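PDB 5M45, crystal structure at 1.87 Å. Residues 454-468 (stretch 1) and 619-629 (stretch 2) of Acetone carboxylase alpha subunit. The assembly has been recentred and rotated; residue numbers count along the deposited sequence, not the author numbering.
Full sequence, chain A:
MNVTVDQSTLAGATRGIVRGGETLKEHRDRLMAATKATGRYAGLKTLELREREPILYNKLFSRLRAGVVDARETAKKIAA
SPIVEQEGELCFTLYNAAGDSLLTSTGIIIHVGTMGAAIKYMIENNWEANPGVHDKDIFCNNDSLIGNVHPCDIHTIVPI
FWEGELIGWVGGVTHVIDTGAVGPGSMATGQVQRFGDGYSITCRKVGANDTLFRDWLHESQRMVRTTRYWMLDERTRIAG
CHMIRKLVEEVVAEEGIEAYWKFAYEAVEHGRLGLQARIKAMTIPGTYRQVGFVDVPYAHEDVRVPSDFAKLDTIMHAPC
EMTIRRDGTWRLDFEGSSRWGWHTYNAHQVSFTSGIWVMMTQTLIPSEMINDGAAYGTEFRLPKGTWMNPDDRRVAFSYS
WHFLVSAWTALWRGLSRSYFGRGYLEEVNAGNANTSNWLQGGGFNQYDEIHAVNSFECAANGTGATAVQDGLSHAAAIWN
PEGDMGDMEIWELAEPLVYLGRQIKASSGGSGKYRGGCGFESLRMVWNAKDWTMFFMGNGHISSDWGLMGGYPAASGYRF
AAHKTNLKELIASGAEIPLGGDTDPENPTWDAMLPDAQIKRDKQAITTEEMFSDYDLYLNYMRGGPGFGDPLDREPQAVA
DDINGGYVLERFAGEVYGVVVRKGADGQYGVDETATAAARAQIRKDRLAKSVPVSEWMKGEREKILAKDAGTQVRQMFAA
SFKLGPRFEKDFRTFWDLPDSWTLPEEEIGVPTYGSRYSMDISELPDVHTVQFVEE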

# COMPACT_ATOMS: atom_id res chain seq x y z
N ASN A 454 4.27 16.21 -11.32
CA ASN A 454 5.67 16.03 -10.97
C ASN A 454 6.52 16.48 -12.17
O ASN A 454 6.80 15.69 -13.06
CB ASN A 454 5.98 14.58 -10.61
CG ASN A 454 7.37 14.41 -9.97
OD1 ASN A 454 7.50 14.33 -8.77
ND2 ASN A 454 8.41 14.36 -10.81
N SER A 455 6.91 17.76 -12.18
CA SER A 455 7.59 18.33 -13.34
C SER A 455 9.00 17.77 -13.50
O SER A 455 9.80 17.75 -12.50
CB SER A 455 7.70 19.86 -13.22
OG SER A 455 8.43 20.35 -14.32
N PHE A 456 9.32 17.38 -14.74
CA PHE A 456 10.69 16.96 -15.11
C PHE A 456 11.51 18.10 -15.79
O PHE A 456 12.47 17.84 -16.52
CB PHE A 456 10.67 15.65 -15.94
CG PHE A 456 10.85 14.40 -15.09
CD1 PHE A 456 9.84 13.95 -14.26
CD2 PHE A 456 12.04 13.65 -15.15
CE1 PHE A 456 10.00 12.82 -13.48
CE2 PHE A 456 12.21 12.55 -14.37
CZ PHE A 456 11.19 12.10 -13.55
N GLU A 457 11.19 19.36 -15.45
CA GLU A 457 12.06 20.49 -15.81
C GLU A 457 13.47 20.27 -15.22
O GLU A 457 14.41 20.69 -15.86
CB GLU A 457 11.47 21.86 -15.38
CG GLU A 457 10.37 22.34 -16.32
CD GLU A 457 9.90 23.77 -16.09
OE1 GLU A 457 9.91 24.29 -14.94
OE2 GLU A 457 9.51 24.39 -17.12
N CYS A 458 13.60 19.58 -14.07
CA CYS A 458 14.91 19.33 -13.47
C CYS A 458 15.62 18.06 -14.02
O CYS A 458 16.54 17.52 -13.37
CB CYS A 458 14.87 19.35 -11.94
SG CYS A 458 13.61 18.24 -11.22
N ALA A 459 15.20 17.63 -15.21
CA ALA A 459 16.04 16.89 -16.12
C ALA A 459 17.09 17.76 -16.81
O ALA A 459 18.01 17.20 -17.44
CB ALA A 459 15.19 16.15 -17.20
N ALA A 460 16.95 19.09 -16.71
CA ALA A 460 17.75 20.05 -17.48
C ALA A 460 18.42 21.07 -16.55
O ALA A 460 18.02 22.22 -16.47
CB ALA A 460 16.85 20.74 -18.50
N ASN A 461 19.39 20.59 -15.77
CA ASN A 461 20.17 21.41 -14.85
C ASN A 461 21.52 21.77 -15.47
O ASN A 461 21.94 21.18 -16.46
CB ASN A 461 20.43 20.65 -13.55
CG ASN A 461 19.20 19.99 -12.99
OD1 ASN A 461 18.30 20.67 -12.43
ND2 ASN A 461 19.13 18.64 -13.14
N GLY A 462 22.25 22.68 -14.82
CA GLY A 462 23.61 23.01 -15.26
C GLY A 462 24.58 21.84 -15.08
O GLY A 462 24.37 20.98 -14.20
N THR A 463 25.60 21.79 -15.92
CA THR A 463 26.68 20.78 -15.80
C THR A 463 27.98 21.42 -15.28
O THR A 463 28.19 22.64 -15.38
CB THR A 463 26.95 20.01 -17.10
OG1 THR A 463 27.60 20.87 -18.06
CG2 THR A 463 25.69 19.47 -17.70
N GLY A 464 28.83 20.59 -14.68
CA GLY A 464 30.12 21.04 -14.19
C GLY A 464 31.04 21.59 -15.29
O GLY A 464 31.06 21.08 -16.41
N ALA A 465 31.78 22.65 -14.97
CA ALA A 465 32.83 23.18 -15.85
C ALA A 465 33.96 22.17 -16.08
O ALA A 465 34.21 21.28 -15.24
CB ALA A 465 33.41 24.46 -15.28
N THR A 466 34.65 22.32 -17.22
CA THR A 466 35.81 21.48 -17.52
C THR A 466 37.12 22.27 -17.35
O THR A 466 37.09 23.47 -17.01
CB THR A 466 35.69 20.79 -18.92
OG1 THR A 466 36.20 21.65 -19.98
CG2 THR A 466 34.23 20.39 -19.21
N ALA A 467 38.26 21.61 -17.59
CA ALA A 467 39.55 22.28 -17.54
C ALA A 467 39.84 23.13 -18.80
O ALA A 467 40.83 23.84 -18.84
CB ALA A 467 40.66 21.29 -17.32
N VAL A 468 38.92 23.07 -19.78
CA VAL A 468 39.08 23.70 -21.10
C VAL A 468 37.97 24.70 -21.46
O VAL A 468 38.19 25.58 -22.28
CB VAL A 468 39.11 22.51 -22.14
CG1 VAL A 468 38.93 22.96 -23.55
CG2 VAL A 468 40.46 21.79 -21.99
N LEU A 619 7.26 29.46 -7.89
CA LEU A 619 8.53 29.53 -8.66
C LEU A 619 9.23 28.17 -8.70
O LEU A 619 9.60 27.66 -7.65
CB LEU A 619 9.48 30.59 -8.07
CG LEU A 619 10.85 30.74 -8.76
CD1 LEU A 619 10.67 31.32 -10.15
CD2 LEU A 619 11.80 31.64 -7.96
N ASN A 620 9.40 27.59 -9.89
CA ASN A 620 10.22 26.39 -10.10
C ASN A 620 11.66 26.76 -10.50
O ASN A 620 11.89 27.33 -11.58
CB ASN A 620 9.61 25.48 -11.20
CG ASN A 620 9.96 24.01 -11.02
OD1 ASN A 620 10.18 23.56 -9.91
ND2 ASN A 620 10.02 23.25 -12.12
N TYR A 621 12.62 26.46 -9.63
CA TYR A 621 14.04 26.88 -9.81
C TYR A 621 14.91 25.62 -9.95
O TYR A 621 15.01 24.80 -9.01
CB TYR A 621 14.46 27.79 -8.60
CG TYR A 621 15.95 27.95 -8.26
CD1 TYR A 621 16.97 27.81 -9.22
CD2 TYR A 621 16.34 28.30 -6.96
CE1 TYR A 621 18.33 27.95 -8.88
CE2 TYR A 621 17.70 28.47 -6.62
CZ TYR A 621 18.68 28.27 -7.57
OH TYR A 621 20.00 28.40 -7.21
N MET A 622 15.53 25.47 -11.12
CA MET A 622 16.46 24.36 -11.40
C MET A 622 17.92 24.77 -11.16
O MET A 622 18.35 25.86 -11.58
CB MET A 622 16.31 23.87 -12.86
CG MET A 622 15.19 22.85 -13.06
SD MET A 622 13.52 23.27 -12.49
CE MET A 622 13.15 24.67 -13.54
N ARG A 623 18.68 23.90 -10.51
CA ARG A 623 20.05 24.27 -10.07
C ARG A 623 21.12 24.28 -11.16
O ARG A 623 21.03 23.59 -12.18
CB ARG A 623 20.54 23.32 -8.96
CG ARG A 623 19.57 22.99 -7.81
CD ARG A 623 19.06 24.21 -7.06
NE ARG A 623 18.28 23.79 -5.87
CZ ARG A 623 16.99 24.00 -5.64
NH1 ARG A 623 16.20 24.67 -6.46
NH2 ARG A 623 16.47 23.54 -4.50
N GLY A 624 22.16 25.07 -10.90
CA GLY A 624 23.36 25.09 -11.70
C GLY A 624 24.38 24.04 -11.27
O GLY A 624 24.17 23.29 -10.30
N GLY A 625 25.46 23.97 -12.05
CA GLY A 625 26.61 23.09 -11.79
C GLY A 625 27.86 23.85 -11.31
O GLY A 625 27.92 25.07 -11.44
N PRO A 626 28.84 23.11 -10.75
CA PRO A 626 30.06 23.69 -10.17
C PRO A 626 31.12 24.23 -11.15
O PRO A 626 31.21 23.80 -12.31
CB PRO A 626 30.64 22.52 -9.37
CG PRO A 626 30.21 21.29 -10.15
CD PRO A 626 28.81 21.64 -10.63
N GLY A 627 31.91 25.18 -10.67
CA GLY A 627 32.95 25.85 -11.48
C GLY A 627 34.33 25.16 -11.42
O GLY A 627 34.54 24.22 -10.60
N PHE A 628 35.24 25.62 -12.29
CA PHE A 628 36.62 25.17 -12.40
C PHE A 628 37.64 26.31 -12.41
O PHE A 628 37.53 27.25 -13.22
CB PHE A 628 36.84 24.36 -13.70
CG PHE A 628 38.24 23.82 -13.84
CD1 PHE A 628 39.26 24.60 -14.38
CD2 PHE A 628 38.55 22.57 -13.36
CE1 PHE A 628 40.58 24.12 -14.43
CE2 PHE A 628 39.88 22.08 -13.44
CZ PHE A 628 40.87 22.86 -13.97
N GLY A 629 38.68 26.19 -11.58
CA GLY A 629 39.80 27.15 -11.55
C GLY A 629 39.53 28.47 -10.83
O GLY A 629 38.38 28.81 -10.54
O HOH W 1 10.55 20.27 -11.46

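The two segments lie side by side and run in nearly the same direction, 10° apart; they are joined by two backbone hydrogen bonds, one between side chains, and apolar packing around M622 and F628. At the start of stretch 1, S455 works through its main chain: its O accepts a hydrogen bond from a water (2.8 Å), which in turn accepts one from N620 ND2 (3.1 Å). Its OG accepts from E457 N, two residues further on, at 3.1 Å, at the start of a short 3-10 segment. E457 points toward stretch 2, where its OE1 takes the other hydrogen of the N620 amide, ND2 to OE1 being 3.0 Å and nearly linear at 166°. A carboxylate and a carboxamide donor suit each other well in so buried a place.

C458 offers a small apolar surface to M622, CB to CG 3.7 Å, and the M622 chain then runs on to E457, CE being 3.5 Å from OE1. N461 holds its own loop together, ND2 donating to C458 O at 2.8 Å, while its OD1 is buried without a partner.

From here the chains come closest. G462 N donates to R623 O at 3.0 Å, and the CA atoms of G462 and G624 are 4.1 Å apart. Glycine fits this approach: a CB on G462 would lie 2.8 Å from G625 N, and one on G625 would clash with T463 C. T463 points its side chain away, and its OG1 is hydrogen-bonded elsewhere in the structure. G464 CA makes a CH...O contact of 3.5 Å with P626 O, the same oxygen that accepts from A465 N at 3.0 Å and 174°.

A465 packs its methyl on F628, CB to CB 3.8 Å. T466 points away, its OG1 accepting from V468 N at 3.1 Å. A467 then covers one face of the F628 ring, its CA 3.8 Å from the ring centroid and 12° off the normal; its methyl lies over the same face, CB 3.7 Å from CZ, so backbone and side chain both give the ring apolar C-H groups.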